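Local coordinates for importin subunit beta-1 (Saccharomyces cerevisiae, PDB 5OWU), which carries proteins into the nucleus together with importin alpha, the subunit that recognises the classical nuclear localization signal in the cargo, at residues G57-L60 with A61-L65; A116-I119 with A120-D124; K323-V326 with P327-N331; H365-E368 with P369-F373. All coordinates share one frame; numbering follows the deposited sequence.

Contact 1: residues G57-L60 with A61-L65; sequences GRIL and AALTL
Leu60 O is gripped twice by Thr64, one turn further along helix 55-67. The hydroxyl OG1 of Thr64 donates to Leu60 O at 2.8 Å, and the amide N of Thr64 donates to the same oxygen at 2.9 Å. The two donors reach it from opposite faces of the carbonyl plane, with the hydroxyl 37° out of that plane. Thr64 OG1 stands beside its own backbone N (chi1 -55°), which turns the hydroxyl back toward the preceding turn. The polar side chain is thus satisfied by its own helix. Leu60 also lies against this group, with its CD1 3.4 Å from Thr64 OG1.

A neighbouring i to i+4 pair is purely apolar. Ile59 and Leu63 run side by side and point the same way, and Ile59 CG2 meets Leu63 CD1 at 3.7 Å. Earlier in the same helix, Ala61 N bonds to Gly57 O and Ala62 N to Arg58 O, as in a regular alpha helix.

This helix belongs to HEAT repeat 2. Leu60 packs on Leu10 and Ile14 of helix 3-15, and Thr64 on Phe40 of helix 37-48. Arg58 NE bonds to Leu48 O of that second helix. Ile59 and Leu63 face helix 109-126.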
ATOM      1  N   GLY A  57      34.766  -5.743   9.745  1.00 31.50           N
ATOM      2  CA  GLY A  57      35.391  -5.469   8.461  1.00 31.27           C
ATOM      3  C   GLY A  57      35.203  -6.599   7.469  1.00 32.16           C
ATOM      4  O   GLY A  57      35.035  -6.358   6.273  1.00 29.94           O
ATOM      5  N   ARG A  58      35.234  -7.846   7.949  1.00 29.11           N
ATOM      6  CA  ARG A  58      35.008  -8.996   7.075  1.00 36.84           C
ATOM      7  C   ARG A  58      33.566  -9.027   6.575  1.00 30.10           C
ATOM      8  O   ARG A  58      33.301  -9.208   5.371  1.00 28.88           O
ATOM      9  CB  ARG A  58      35.347 -10.281   7.833  1.00 33.98           C
ATOM     10  CG  ARG A  58      36.764 -10.313   8.424  1.00 33.19           C
ATOM     11  CD  ARG A  58      36.960 -11.488   9.374  1.00 34.07           C
ATOM     12  NE  ARG A  58      36.701 -12.766   8.724  1.00 32.60           N
ATOM     13  CZ  ARG A  58      36.739 -13.949   9.335  1.00 37.79           C
ATOM     14  NH1 ARG A  58      37.033 -14.032  10.622  1.00 36.76           N
ATOM     15  NH2 ARG A  58      36.477 -15.057   8.653  1.00 37.27           N
ATOM     16  N   ILE A  59      32.618  -8.852   7.497  1.00 32.54           N
ATOM     17  CA  ILE A  59      31.211  -8.754   7.125  1.00 31.50           C
ATOM     18  C   ILE A  59      31.009  -7.617   6.133  1.00 30.03           C
ATOM     19  O   ILE A  59      30.322  -7.771   5.112  1.00 28.61           O
ATOM     20  CB  ILE A  59      30.357  -8.579   8.396  1.00 30.27           C
ATOM     21  CG1 ILE A  59      30.446  -9.843   9.257  1.00 31.04           C
ATOM     22  CG2 ILE A  59      28.897  -8.278   8.056  1.00 33.82           C
ATOM     23  CD1 ILE A  59      30.339  -9.592  10.753  1.00 37.80           C
ATOM     24  N   LEU A  60      31.634  -6.470   6.397  1.00 28.58           N
ATOM     25  CA  LEU A  60      31.502  -5.327   5.500  1.00 29.44           C
ATOM     26  C   LEU A  60      32.066  -5.638   4.117  1.00 29.03           C
ATOM     27  O   LEU A  60      31.479  -5.255   3.101  1.00 27.67           O
ATOM     28  CB  LEU A  60      32.201  -4.112   6.105  1.00 30.51           C
ATOM     29  CG  LEU A  60      32.279  -2.863   5.232  1.00 24.01           C
ATOM     30  CD1 LEU A  60      30.910  -2.256   5.007  1.00 34.04           C
ATOM     31  CD2 LEU A  60      33.227  -1.839   5.854  1.00 35.56           C
ATOM     32  N   ALA A  61      33.204  -6.329   4.053  1.00 26.94           N
ATOM     33  CA  ALA A  61      33.755  -6.723   2.759  1.00 31.43           C
ATOM     34  C   ALA A  61      32.725  -7.496   1.945  1.00 30.60           C
ATOM     35  O   ALA A  61      32.424  -7.147   0.786  1.00 27.61           O
ATOM     36  CB  ALA A  61      35.006  -7.576   2.960  1.00 30.63           C
ATOM     37  N   ALA A  62      32.162  -8.549   2.555  1.00 29.99           N
ATOM     38  CA  ALA A  62      31.189  -9.373   1.843  1.00 25.54           C
ATOM     39  C   ALA A  62      29.957  -8.572   1.434  1.00 27.08           C
ATOM     40  O   ALA A  62      29.467  -8.706   0.306  1.00 25.41           O
ATOM     41  CB  ALA A  62      30.784 -10.563   2.706  1.00 31.29           C
ATOM     42  N   LEU A  63      29.428  -7.746   2.332  1.00 23.35           N
ATOM     43  CA  LEU A  63      28.174  -7.062   2.023  1.00 24.94           C
ATOM     44  C   LEU A  63      28.370  -5.966   0.976  1.00 26.22           C
ATOM     45  O   LEU A  63      27.481  -5.731   0.148  1.00 29.30           O
ATOM     46  CB  LEU A  63      27.558  -6.493   3.304  1.00 33.44           C
ATOM     47  CG  LEU A  63      27.197  -7.522   4.389  1.00 37.89           C
ATOM     48  CD1 LEU A  63      26.585  -6.841   5.621  1.00 38.14           C
ATOM     49  CD2 LEU A  63      26.255  -8.596   3.844  1.00 48.32           C
ATOM     50  N   THR A  64      29.515  -5.279   0.997  1.00 30.28           N
ATOM     51  CA  THR A  64      29.781  -4.261  -0.016  1.00 31.82           C
ATOM     52  C   THR A  64      29.914  -4.899  -1.393  1.00 31.80           C
ATOM     53  O   THR A  64      29.312  -4.432  -2.377  1.00 32.75           O
ATOM     54  CB  THR A  64      31.049  -3.474   0.336  1.00 35.37           C
ATOM     55  OG1 THR A  64      30.934  -2.927   1.655  1.00 35.22           O
ATOM     56  CG2 THR A  64      31.266  -2.326  -0.652  1.00 38.32           C
ATOM     57  N   LEU A  65      30.669  -5.997  -1.484  1.00 26.36           N
ATOM     58  CA  LEU A  65      30.713  -6.695  -2.765  1.00 23.77           C
ATOM     59  C   LEU A  65      29.315  -7.153  -3.186  1.00 25.85           C
ATOM     60  O   LEU A  65      28.922  -6.980  -4.348  1.00 26.51           O
ATOM     61  CB  LEU A  65      31.683  -7.866  -2.692  1.00 21.15           C
ATOM     62  CG  LEU A  65      31.814  -8.667  -3.987  1.00 22.84           C
ATOM     63  CD1 LEU A  65      32.132  -7.776  -5.211  1.00 22.60           C
ATOM     64  CD2 LEU A  65      32.873  -9.722  -3.803  1.00 24.26           C
TER

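Contact 2: residues A116-I119 with A120-D124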
ATOM      1  N   ALA A 116      26.575 -16.117   2.924  1.00 24.52           N
ATOM      2  CA  ALA A 116      25.371 -16.624   2.278  1.00 29.83           C
ATOM      3  C   ALA A 116      24.756 -15.571   1.369  1.00 22.32           C
ATOM      4  O   ALA A 116      24.290 -15.884   0.267  1.00 24.98           O
ATOM      5  CB  ALA A 116      24.358 -17.077   3.331  1.00 25.45           C
ATOM      6  N   GLN A 117      24.734 -14.313   1.816  1.00 23.16           N
ATOM      7  CA  GLN A 117      24.206 -13.250   0.965  1.00 21.35           C
ATOM      8  C   GLN A 117      25.075 -13.042  -0.276  1.00 21.52           C
ATOM      9  O   GLN A 117      24.553 -12.808  -1.378  1.00 22.35           O
ATOM     10  CB  GLN A 117      24.089 -11.958   1.765  1.00 28.04           C
ATOM     11  CG  GLN A 117      23.137 -12.034   2.937  1.00 31.14           C
ATOM     12  CD  GLN A 117      22.879 -10.677   3.563  1.00 36.13           C
ATOM     13  OE1 GLN A 117      22.421  -9.750   2.899  1.00 37.45           O
ATOM     14  NE2 GLN A 117      23.168 -10.558   4.851  1.00 42.16           N
ATOM     15  N   LEU A 118      26.401 -13.129  -0.120  1.00 24.90           N
ATOM     16  CA  LEU A 118      27.301 -12.971  -1.264  1.00 21.00           C
ATOM     17  C   LEU A 118      27.128 -14.110  -2.263  1.00 19.71           C
ATOM     18  O   LEU A 118      27.023 -13.883  -3.480  1.00 25.25           O
ATOM     19  CB  LEU A 118      28.753 -12.900  -0.774  1.00 21.67           C
ATOM     20  CG  LEU A 118      29.846 -12.809  -1.848  1.00 25.29           C
ATOM     21  CD1 LEU A 118      29.665 -11.558  -2.658  1.00 25.25           C
ATOM     22  CD2 LEU A 118      31.218 -12.834  -1.221  1.00 24.22           C
ATOM     23  N   ILE A 119      27.117 -15.348  -1.761  1.00 19.57           N
ATOM     24  CA  ILE A 119      26.858 -16.505  -2.609  1.00 18.65           C
ATOM     25  C   ILE A 119      25.545 -16.322  -3.350  1.00 21.10           C
ATOM     26  O   ILE A 119      25.457 -16.577  -4.554  1.00 23.52           O
ATOM     27  CB  ILE A 119      26.858 -17.795  -1.768  1.00 24.28           C
ATOM     28  CG1 ILE A 119      28.280 -18.118  -1.307  1.00 30.78           C
ATOM     29  CG2 ILE A 119      26.269 -18.963  -2.560  1.00 22.80           C
ATOM     30  CD1 ILE A 119      28.345 -19.142  -0.196  1.00 31.45           C
ATOM     31  N   ALA A 120      24.508 -15.861  -2.646  1.00 26.24           N
ATOM     32  CA  ALA A 120      23.214 -15.653  -3.283  1.00 29.39           C
ATOM     33  C   ALA A 120      23.318 -14.670  -4.441  1.00 29.29           C
ATOM     34  O   ALA A 120      22.724 -14.890  -5.501  1.00 25.00           O
ATOM     35  CB  ALA A 120      22.190 -15.158  -2.260  1.00 27.69           C
ATOM     36  N   ALA A 121      24.053 -13.568  -4.256  1.00 23.39           N
ATOM     37  CA  ALA A 121      24.175 -12.569  -5.322  1.00 23.94           C
ATOM     38  C   ALA A 121      24.880 -13.143  -6.552  1.00 19.77           C
ATOM     39  O   ALA A 121      24.428 -12.970  -7.701  1.00 24.01           O
ATOM     40  CB  ALA A 121      24.933 -11.348  -4.799  1.00 26.23           C
ATOM     41  N   ILE A 122      25.998 -13.834  -6.329  1.00 20.78           N
ATOM     42  CA  ILE A 122      26.725 -14.416  -7.451  1.00 23.33           C
ATOM     43  C   ILE A 122      25.853 -15.446  -8.158  1.00 25.84           C
ATOM     44  O   ILE A 122      25.757 -15.461  -9.388  1.00 24.41           O
ATOM     45  CB  ILE A 122      28.054 -15.027  -6.971  1.00 20.58           C
ATOM     46  CG1 ILE A 122      28.983 -13.929  -6.439  1.00 21.39           C
ATOM     47  CG2 ILE A 122      28.744 -15.788  -8.109  1.00 20.89           C
ATOM     48  CD1 ILE A 122      30.122 -14.459  -5.589  1.00 23.83           C
ATOM     49  N   ALA A 123      25.200 -16.319  -7.385  1.00 29.18           N
ATOM     50  CA  ALA A 123      24.323 -17.331  -7.967  1.00 24.51           C
ATOM     51  C   ALA A 123      23.217 -16.689  -8.786  1.00 20.95           C
ATOM     52  O   ALA A 123      22.878 -17.173  -9.868  1.00 28.30           O
ATOM     53  CB  ALA A 123      23.716 -18.207  -6.866  1.00 26.43           C
ATOM     54  N   ASP A 124      22.629 -15.608  -8.273  1.00 19.79           N
ATOM     55  CA  ASP A 124      21.583 -14.923  -9.014  1.00 22.66           C
ATOM     56  C   ASP A 124      22.098 -14.421 -10.349  1.00 25.46           C
ATOM     57  O   ASP A 124      21.323 -14.307 -11.305  1.00 28.19           O
ATOM     58  CB  ASP A 124      21.019 -13.766  -8.195  1.00 26.16           C
ATOM     59  CG  ASP A 124      20.019 -14.228  -7.144  1.00 38.37           C
ATOM     60  OD1 ASP A 124      19.580 -15.389  -7.210  1.00 32.70           O
ATOM     61  OD2 ASP A 124      19.670 -13.433  -6.253  1.00 41.12           O
TER
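Leu118 and Ile122 cross at a slant, one turn apart on helix 109-126, which is part of HEAT repeat 3 in the superhelical stack of importin beta. The touch is made by the methyl end of Ile122. Its CD1 lies 4.1 Å from Leu118 CG and equally far from Leu118 CD1, so the contact is light. A chi1 of -65° sets Ile122 CG1 across from its carbonyl carbon, and from there CD1 can reach Leu118. Leu118 is turned the other way, with CG opposite the backbone N across the CA-CB bond (chi1 177°).

The remaining contacts set small side chains against backbone. Ala120 CB rests 3.4 Å from Ala116 O, and Ala121 CB lies 3.5 Å from Leu118 O. These short methyl groups leave little bulk on their part of the helix surface. Ala120 is met there by Tyr161 of helix 149-165, and Ala121 by Lys66 of helix 55-67. Ile119 packs on Ala100 and Leu104 of helix 90-104, while Ile122 touches Trp132. The segment is therefore covered by helices of its own and adjoining repeats, and most of it is buried.

Backbone bonds run regularly from i+4 to i. The straightest joins the crossing pair itself: Ile122 N donates to Leu118 O at 3.0 Å, with an N-H...O angle of 171°.

Contact 3: residues K323-V326 with P327-N331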
ATOM      1  N   LYS A 323     -20.099 -23.534   8.262  1.00 35.73           N
ATOM      2  CA  LYS A 323     -20.715 -24.269   9.360  1.00 48.20           C
ATOM      3  C   LYS A 323     -19.688 -24.678  10.408  1.00 40.57           C
ATOM      4  O   LYS A 323     -19.962 -24.625  11.612  1.00 40.07           O
ATOM      5  CB  LYS A 323     -21.435 -25.516   8.816  1.00 57.35           C
ATOM      6  CG  LYS A 323     -22.665 -25.243   7.927  1.00 69.19           C
ATOM      7  CD  LYS A 323     -23.219 -26.539   7.273  1.00 72.97           C
ATOM      8  CE  LYS A 323     -24.265 -26.253   6.173  1.00 76.47           C
ATOM      9  NZ  LYS A 323     -24.625 -27.448   5.320  1.00 84.73           N
ATOM     10  N   ASP A 324     -18.510 -25.120   9.970  1.00 38.59           N
ATOM     11  CA  ASP A 324     -17.494 -25.652  10.872  1.00 46.70           C
ATOM     12  C   ASP A 324     -16.425 -24.644  11.282  1.00 41.80           C
ATOM     13  O   ASP A 324     -15.880 -24.762  12.385  1.00 50.14           O
ATOM     14  CB  ASP A 324     -16.818 -26.861  10.216  1.00 50.21           C
ATOM     15  CG  ASP A 324     -17.817 -27.790   9.549  1.00 59.18           C
ATOM     16  OD1 ASP A 324     -18.911 -27.979  10.116  1.00 47.10           O
ATOM     17  OD2 ASP A 324     -17.532 -28.313   8.454  1.00 56.89           O
ATOM     18  N   VAL A 325     -16.112 -23.658  10.438  1.00 38.70           N
ATOM     19  CA  VAL A 325     -15.047 -22.705  10.744  1.00 36.33           C
ATOM     20  C   VAL A 325     -15.566 -21.567  11.616  1.00 40.92           C
ATOM     21  O   VAL A 325     -14.925 -21.174  12.598  1.00 33.83           O
ATOM     22  CB  VAL A 325     -14.426 -22.153   9.446  1.00 39.27           C
ATOM     23  CG1 VAL A 325     -13.461 -21.030   9.758  1.00 42.40           C
ATOM     24  CG2 VAL A 325     -13.713 -23.253   8.677  1.00 44.08           C
ATOM     25  N   VAL A 326     -16.721 -21.000  11.255  1.00 27.70           N
ATOM     26  CA  VAL A 326     -17.137 -19.726  11.856  1.00 25.19           C
ATOM     27  C   VAL A 326     -17.366 -19.841  13.355  1.00 33.71           C
ATOM     28  O   VAL A 326     -17.004 -18.904  14.090  1.00 31.37           O
ATOM     29  CB  VAL A 326     -18.343 -19.158  11.097  1.00 26.35           C
ATOM     30  CG1 VAL A 326     -18.948 -17.951  11.826  1.00 29.41           C
ATOM     31  CG2 VAL A 326     -17.905 -18.754   9.707  1.00 31.41           C
ATOM     32  N   PRO A 327     -17.960 -20.914  13.885  1.00 40.03           N
ATOM     33  CA  PRO A 327     -18.102 -21.000  15.351  1.00 34.18           C
ATOM     34  C   PRO A 327     -16.778 -20.906  16.094  1.00 28.53           C
ATOM     35  O   PRO A 327     -16.706 -20.290  17.170  1.00 39.55           O
ATOM     36  CB  PRO A 327     -18.782 -22.361  15.550  1.00 43.76           C
ATOM     37  CG  PRO A 327     -19.545 -22.583  14.277  1.00 43.12           C
ATOM     38  CD  PRO A 327     -18.705 -21.982  13.191  1.00 35.12           C
ATOM     39  N   ASN A 328     -15.711 -21.477  15.535  1.00 33.88           N
ATOM     40  CA  ASN A 328     -14.405 -21.386  16.181  1.00 47.10           C
ATOM     41  C   ASN A 328     -13.850 -19.958  16.150  1.00 34.24           C
ATOM     42  O   ASN A 328     -13.281 -19.486  17.148  1.00 33.58           O
ATOM     43  CB  ASN A 328     -13.445 -22.372  15.519  1.00 44.76           C
ATOM     44  CG  ASN A 328     -13.882 -23.820  15.706  1.00 46.91           C
ATOM     45  OD1 ASN A 328     -14.619 -24.144  16.641  1.00 51.06           O
ATOM     46  ND2 ASN A 328     -13.431 -24.695  14.817  1.00 48.53           N
ATOM     47  N   LEU A 329     -14.002 -19.252  15.021  1.00 34.05           N
ATOM     48  CA  LEU A 329     -13.617 -17.838  14.967  1.00 39.69           C
ATOM     49  C   LEU A 329     -14.344 -17.038  16.040  1.00 32.44           C
ATOM     50  O   LEU A 329     -13.727 -16.312  16.848  1.00 42.66           O
ATOM     51  CB  LEU A 329     -13.940 -17.254  13.589  1.00 41.02           C
ATOM     52  CG  LEU A 329     -13.092 -17.584  12.369  1.00 44.98           C
ATOM     53  CD1 LEU A 329     -13.728 -16.947  11.134  1.00 37.11           C
ATOM     54  CD2 LEU A 329     -11.670 -17.086  12.550  1.00 39.67           C
ATOM     55  N   LEU A 330     -15.674 -17.155  16.048  1.00 27.87           N
ATOM     56  CA  LEU A 330     -16.480 -16.455  17.037  1.00 29.61           C
ATOM     57  C   LEU A 330     -15.947 -16.717  18.438  1.00 26.78           C
ATOM     58  O   LEU A 330     -15.775 -15.788  19.236  1.00 33.56           O
ATOM     59  CB  LEU A 330     -17.944 -16.882  16.904  1.00 32.75           C
ATOM     60  CG  LEU A 330     -18.588 -16.415  15.596  1.00 37.24           C
ATOM     61  CD1 LEU A 330     -19.915 -17.124  15.336  1.00 37.57           C
ATOM     62  CD2 LEU A 330     -18.795 -14.904  15.615  1.00 36.52           C
ATOM     63  N   ASN A 331     -15.644 -17.982  18.741  1.00 39.87           N
ATOM     64  CA  ASN A 331     -15.078 -18.297  20.049  1.00 40.53           C
ATOM     65  C   ASN A 331     -13.762 -17.561  20.282  1.00 46.36           C
ATOM     66  O   ASN A 331     -13.454 -17.184  21.418  1.00 44.17           O
ATOM     67  CB  ASN A 331     -14.870 -19.804  20.191  1.00 53.72           C
ATOM     68  CG  ASN A 331     -14.212 -20.175  21.508  1.00 66.62           C
ATOM     69  OD1 ASN A 331     -14.824 -20.060  22.572  1.00 68.73           O
ATOM     70  ND2 ASN A 331     -12.957 -20.616  21.445  1.00 69.55           N
TER
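Val326 and Leu330 form the tight part of this contact, one turn apart on helix 317-332. Val326 CG1 meets Leu330 CD1 at 3.7 Å, and Leu330 CG lies 3.3 Å from Val326 O. The same oxygen accepts Leu330 N at 2.9 Å in an almost straight bond. At a chi1 of -67°, Leu330 CG is anti to its carbonyl carbon and CD1 is brought to Val326. Val325 and Leu329 are also buried, but their side chains only graze each other, CG1 to CD1 at 4.3 Å.

Lys323, Pro327 and Asn331 form the looser, solvent side. Pro327 has no N-H to give, so Lys323 O receives no bond from it. The proline ring packs there instead, with CG 3.4 Å from Lys323 O. The helix is kinked here. Asn328 N makes just a weak bond to Val325 O, which also accepts a better one from Leu329 N.

The apolar side chains are covered by Phe358 and Leu355 of helix 347-362 and by Val370 of helix 367-377. Ile272 of helix 260-274 packs against Val325, Asp324 and Asn328. A proline-kinked helix packed among its neighbours fits the helical stacking of HEAT repeats, here HEAT 8.

Contact 4: residues H365-E368 with P369-F373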
ATOM      1  N   HIS A 365     -24.654 -16.491   3.741  1.00 32.95           N
ATOM      2  CA  HIS A 365     -24.306 -17.739   4.411  1.00 31.60           C
ATOM      3  C   HIS A 365     -23.645 -17.511   5.768  1.00 28.99           C
ATOM      4  O   HIS A 365     -23.584 -18.448   6.570  1.00 33.60           O
ATOM      5  CB  HIS A 365     -23.385 -18.585   3.530  1.00 32.07           C
ATOM      6  CG  HIS A 365     -24.080 -19.241   2.382  1.00 39.90           C
ATOM      7  ND1 HIS A 365     -24.395 -18.573   1.217  1.00 54.20           N
ATOM      8  CD2 HIS A 365     -24.518 -20.512   2.217  1.00 50.39           C
ATOM      9  CE1 HIS A 365     -24.999 -19.404   0.386  1.00 50.69           C
ATOM     10  NE2 HIS A 365     -25.085 -20.587   0.967  1.00 44.44           N
ATOM     11  N   ILE A 366     -23.156 -16.299   6.051  1.00 28.90           N
ATOM     12  CA  ILE A 366     -22.509 -16.045   7.340  1.00 30.94           C
ATOM     13  C   ILE A 366     -23.518 -15.801   8.458  1.00 34.47           C
ATOM     14  O   ILE A 366     -23.156 -15.889   9.640  1.00 32.68           O
ATOM     15  CB  ILE A 366     -21.543 -14.847   7.242  1.00 32.56           C
ATOM     16  CG1 ILE A 366     -20.556 -14.822   8.410  1.00 39.93           C
ATOM     17  CG2 ILE A 366     -22.290 -13.502   7.223  1.00 23.09           C
ATOM     18  CD1 ILE A 366     -19.600 -15.970   8.439  1.00 43.91           C
ATOM     19  N   LEU A 367     -24.778 -15.522   8.118  1.00 33.92           N
ATOM     20  CA  LEU A 367     -25.710 -14.928   9.074  1.00 34.34           C
ATOM     21  C   LEU A 367     -26.044 -15.876  10.227  1.00 25.08           C
ATOM     22  O   LEU A 367     -25.980 -15.487  11.400  1.00 29.41           O
ATOM     23  CB  LEU A 367     -26.987 -14.501   8.343  1.00 29.87           C
ATOM     24  CG  LEU A 367     -26.880 -13.366   7.311  1.00 35.34           C
ATOM     25  CD1 LEU A 367     -28.108 -13.321   6.406  1.00 37.27           C
ATOM     26  CD2 LEU A 367     -26.714 -12.039   8.001  1.00 27.53           C
ATOM     27  N   GLU A 368     -26.415 -17.120   9.924  1.00 29.36           N
ATOM     28  CA  GLU A 368     -26.981 -17.994  10.955  0.58 28.40           C
ATOM     29  C   GLU A 368     -26.030 -18.212  12.126  1.00 24.12           C
ATOM     30  O   GLU A 368     -26.420 -17.957  13.278  1.00 30.41           O
ATOM     31  CB  GLU A 368     -27.420 -19.312  10.310  0.58 38.53           C
ATOM     32  CG  GLU A 368     -28.199 -20.249  11.239  0.58 42.41           C
ATOM     33  CD  GLU A 368     -27.307 -21.009  12.213  0.58 49.49           C
ATOM     34  OE1 GLU A 368     -27.698 -21.156  13.392  0.58 61.33           O
ATOM     35  OE2 GLU A 368     -26.214 -21.454  11.803  0.58 51.63           O
ATOM     36  N   PRO A 369     -24.790 -18.679  11.920  1.00 28.84           N
ATOM     37  CA  PRO A 369     -23.907 -18.879  13.087  1.00 38.32           C
ATOM     38  C   PRO A 369     -23.566 -17.587  13.821  1.00 33.50           C
ATOM     39  O   PRO A 369     -23.483 -17.572  15.062  1.00 32.43           O
ATOM     40  CB  PRO A 369     -22.664 -19.544  12.475  1.00 38.79           C
ATOM     41  CG  PRO A 369     -22.700 -19.184  11.020  1.00 36.31           C
ATOM     42  CD  PRO A 369     -24.152 -19.103  10.663  1.00 29.12           C
ATOM     43  N   VAL A 370     -23.389 -16.486  13.092  1.00 29.48           N
ATOM     44  CA  VAL A 370     -23.057 -15.221  13.747  1.00 28.98           C
ATOM     45  C   VAL A 370     -24.237 -14.721  14.566  1.00 28.59           C
ATOM     46  O   VAL A 370     -24.088 -14.367  15.737  1.00 27.89           O
ATOM     47  CB  VAL A 370     -22.608 -14.174  12.717  1.00 23.27           C
ATOM     48  CG1 VAL A 370     -22.439 -12.814  13.386  1.00 28.10           C
ATOM     49  CG2 VAL A 370     -21.307 -14.620  12.064  1.00 34.82           C
ATOM     50  N   LEU A 371     -25.427 -14.677  13.964  1.00 28.21           N
ATOM     51  CA  LEU A 371     -26.595 -14.203  14.697  1.00 33.59           C
ATOM     52  C   LEU A 371     -26.861 -15.067  15.921  1.00 30.82           C
ATOM     53  O   LEU A 371     -27.276 -14.560  16.972  1.00 25.66           O
ATOM     54  CB  LEU A 371     -27.814 -14.172  13.775  1.00 25.83           C
ATOM     55  CG  LEU A 371     -27.743 -13.113  12.674  1.00 28.24           C
ATOM     56  CD1 LEU A 371     -28.884 -13.296  11.685  1.00 31.67           C
ATOM     57  CD2 LEU A 371     -27.757 -11.697  13.278  1.00 28.89           C
ATOM     58  N   GLU A 372     -26.615 -16.374  15.815  1.00 36.18           N
ATOM     59  CA  GLU A 372     -26.750 -17.229  16.989  1.00 37.02           C
ATOM     60  C   GLU A 372     -25.782 -16.799  18.088  1.00 31.09           C
ATOM     61  O   GLU A 372     -26.173 -16.639  19.254  1.00 35.09           O
ATOM     62  CB  GLU A 372     -26.521 -18.694  16.605  1.00 40.95           C
ATOM     63  CG  GLU A 372     -26.982 -19.680  17.672  1.00 55.68           C
ATOM     64  CD  GLU A 372     -26.579 -21.113  17.376  1.00 63.84           C
ATOM     65  OE1 GLU A 372     -26.358 -21.444  16.188  1.00 66.05           O
ATOM     66  OE2 GLU A 372     -26.478 -21.904  18.338  1.00 64.22           O
ATOM     67  N   PHE A 373     -24.509 -16.598  17.731  1.00 31.37           N
ATOM     68  CA  PHE A 373     -23.521 -16.134  18.706  1.00 31.30           C
ATOM     69  C   PHE A 373     -23.930 -14.796  19.334  1.00 29.21           C
ATOM     70  O   PHE A 373     -23.863 -14.615  20.560  1.00 31.58           O
ATOM     71  CB  PHE A 373     -22.163 -16.026  18.016  1.00 29.07           C
ATOM     72  CG  PHE A 373     -21.053 -15.598  18.915  1.00 33.99           C
ATOM     73  CD1 PHE A 373     -20.360 -16.532  19.667  1.00 32.57           C
ATOM     74  CD2 PHE A 373     -20.688 -14.263  19.001  1.00 38.61           C
ATOM     75  CE1 PHE A 373     -19.328 -16.144  20.492  1.00 33.24           C
ATOM     76  CE2 PHE A 373     -19.655 -13.869  19.830  1.00 34.60           C
ATOM     77  CZ  PHE A 373     -18.977 -14.814  20.580  1.00 33.23           C
TER
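Ile366 lays its CG1 branch slantwise across Val370, with CG1 3.7 Å from Val370 CG2. A chi1 of -163° carries that branch along the helix to this methyl. The same methyl of Val370 also covers the backbone, with CG2 3.3 Å from Ile366 O. This apolar pair is buried. Leu355 of helix 347-362 touches both residues, as does Ile396.

A second apolar pair is looser. Leu371 CD1 approaches Leu367 CB at 4.0 Å, and the bond between their backbones is much firmer. Leu371 N donates to Leu367 O at 2.7 Å with an N-H...O angle of 170°. Tyr408 of helix 402-418 packs on Leu371.

Pro369 lies in helix 367-377, in HEAT repeat 9, soon after the 3-10 turn at 365-366. Its N carries no hydrogen, so His365 O gets no i to i+4 bond from it. Its ring sits instead by the carbonyl of the residue three before it, with CG 3.6 Å from Ile366 O.

On the exposed side, Glu368 and Glu372 run side by side and point the same way. Their carboxylate planes are 48° apart. Glu368 was deposited in two conformers, so the close approach of the acids in this one is doubtful as a fixed feature. Two acids one turn apart on the surface would probably repel each other. The chemistry implies that the apolar side and the backbone bonds hold this turn, while the two exposed acids would probably add negative charge to the surface.

How the contacts relate
The four contacts fall into two pairs, each joining neighbouring helices of the HEAT array. Contacts 1 and 2, in HEAT repeats 2 and 3, have centres 13 Å apart. They meet where Leu65 CG lies 3.8 Å from Leu118 CD1, and where Leu63 packs on Gln117. Contacts 3 and 4, in repeats 8 and 9, are closer, with centres 10 Å apart. Val326 CG2 touches Ile366 CD1 at 3.5 Å, and Leu330 reaches the backbone of Pro369. The pairs do not touch each other. Contacts 2 and 3 have nearest atoms about 36 Å apart, reflecting the intervening repeats along the superhelix.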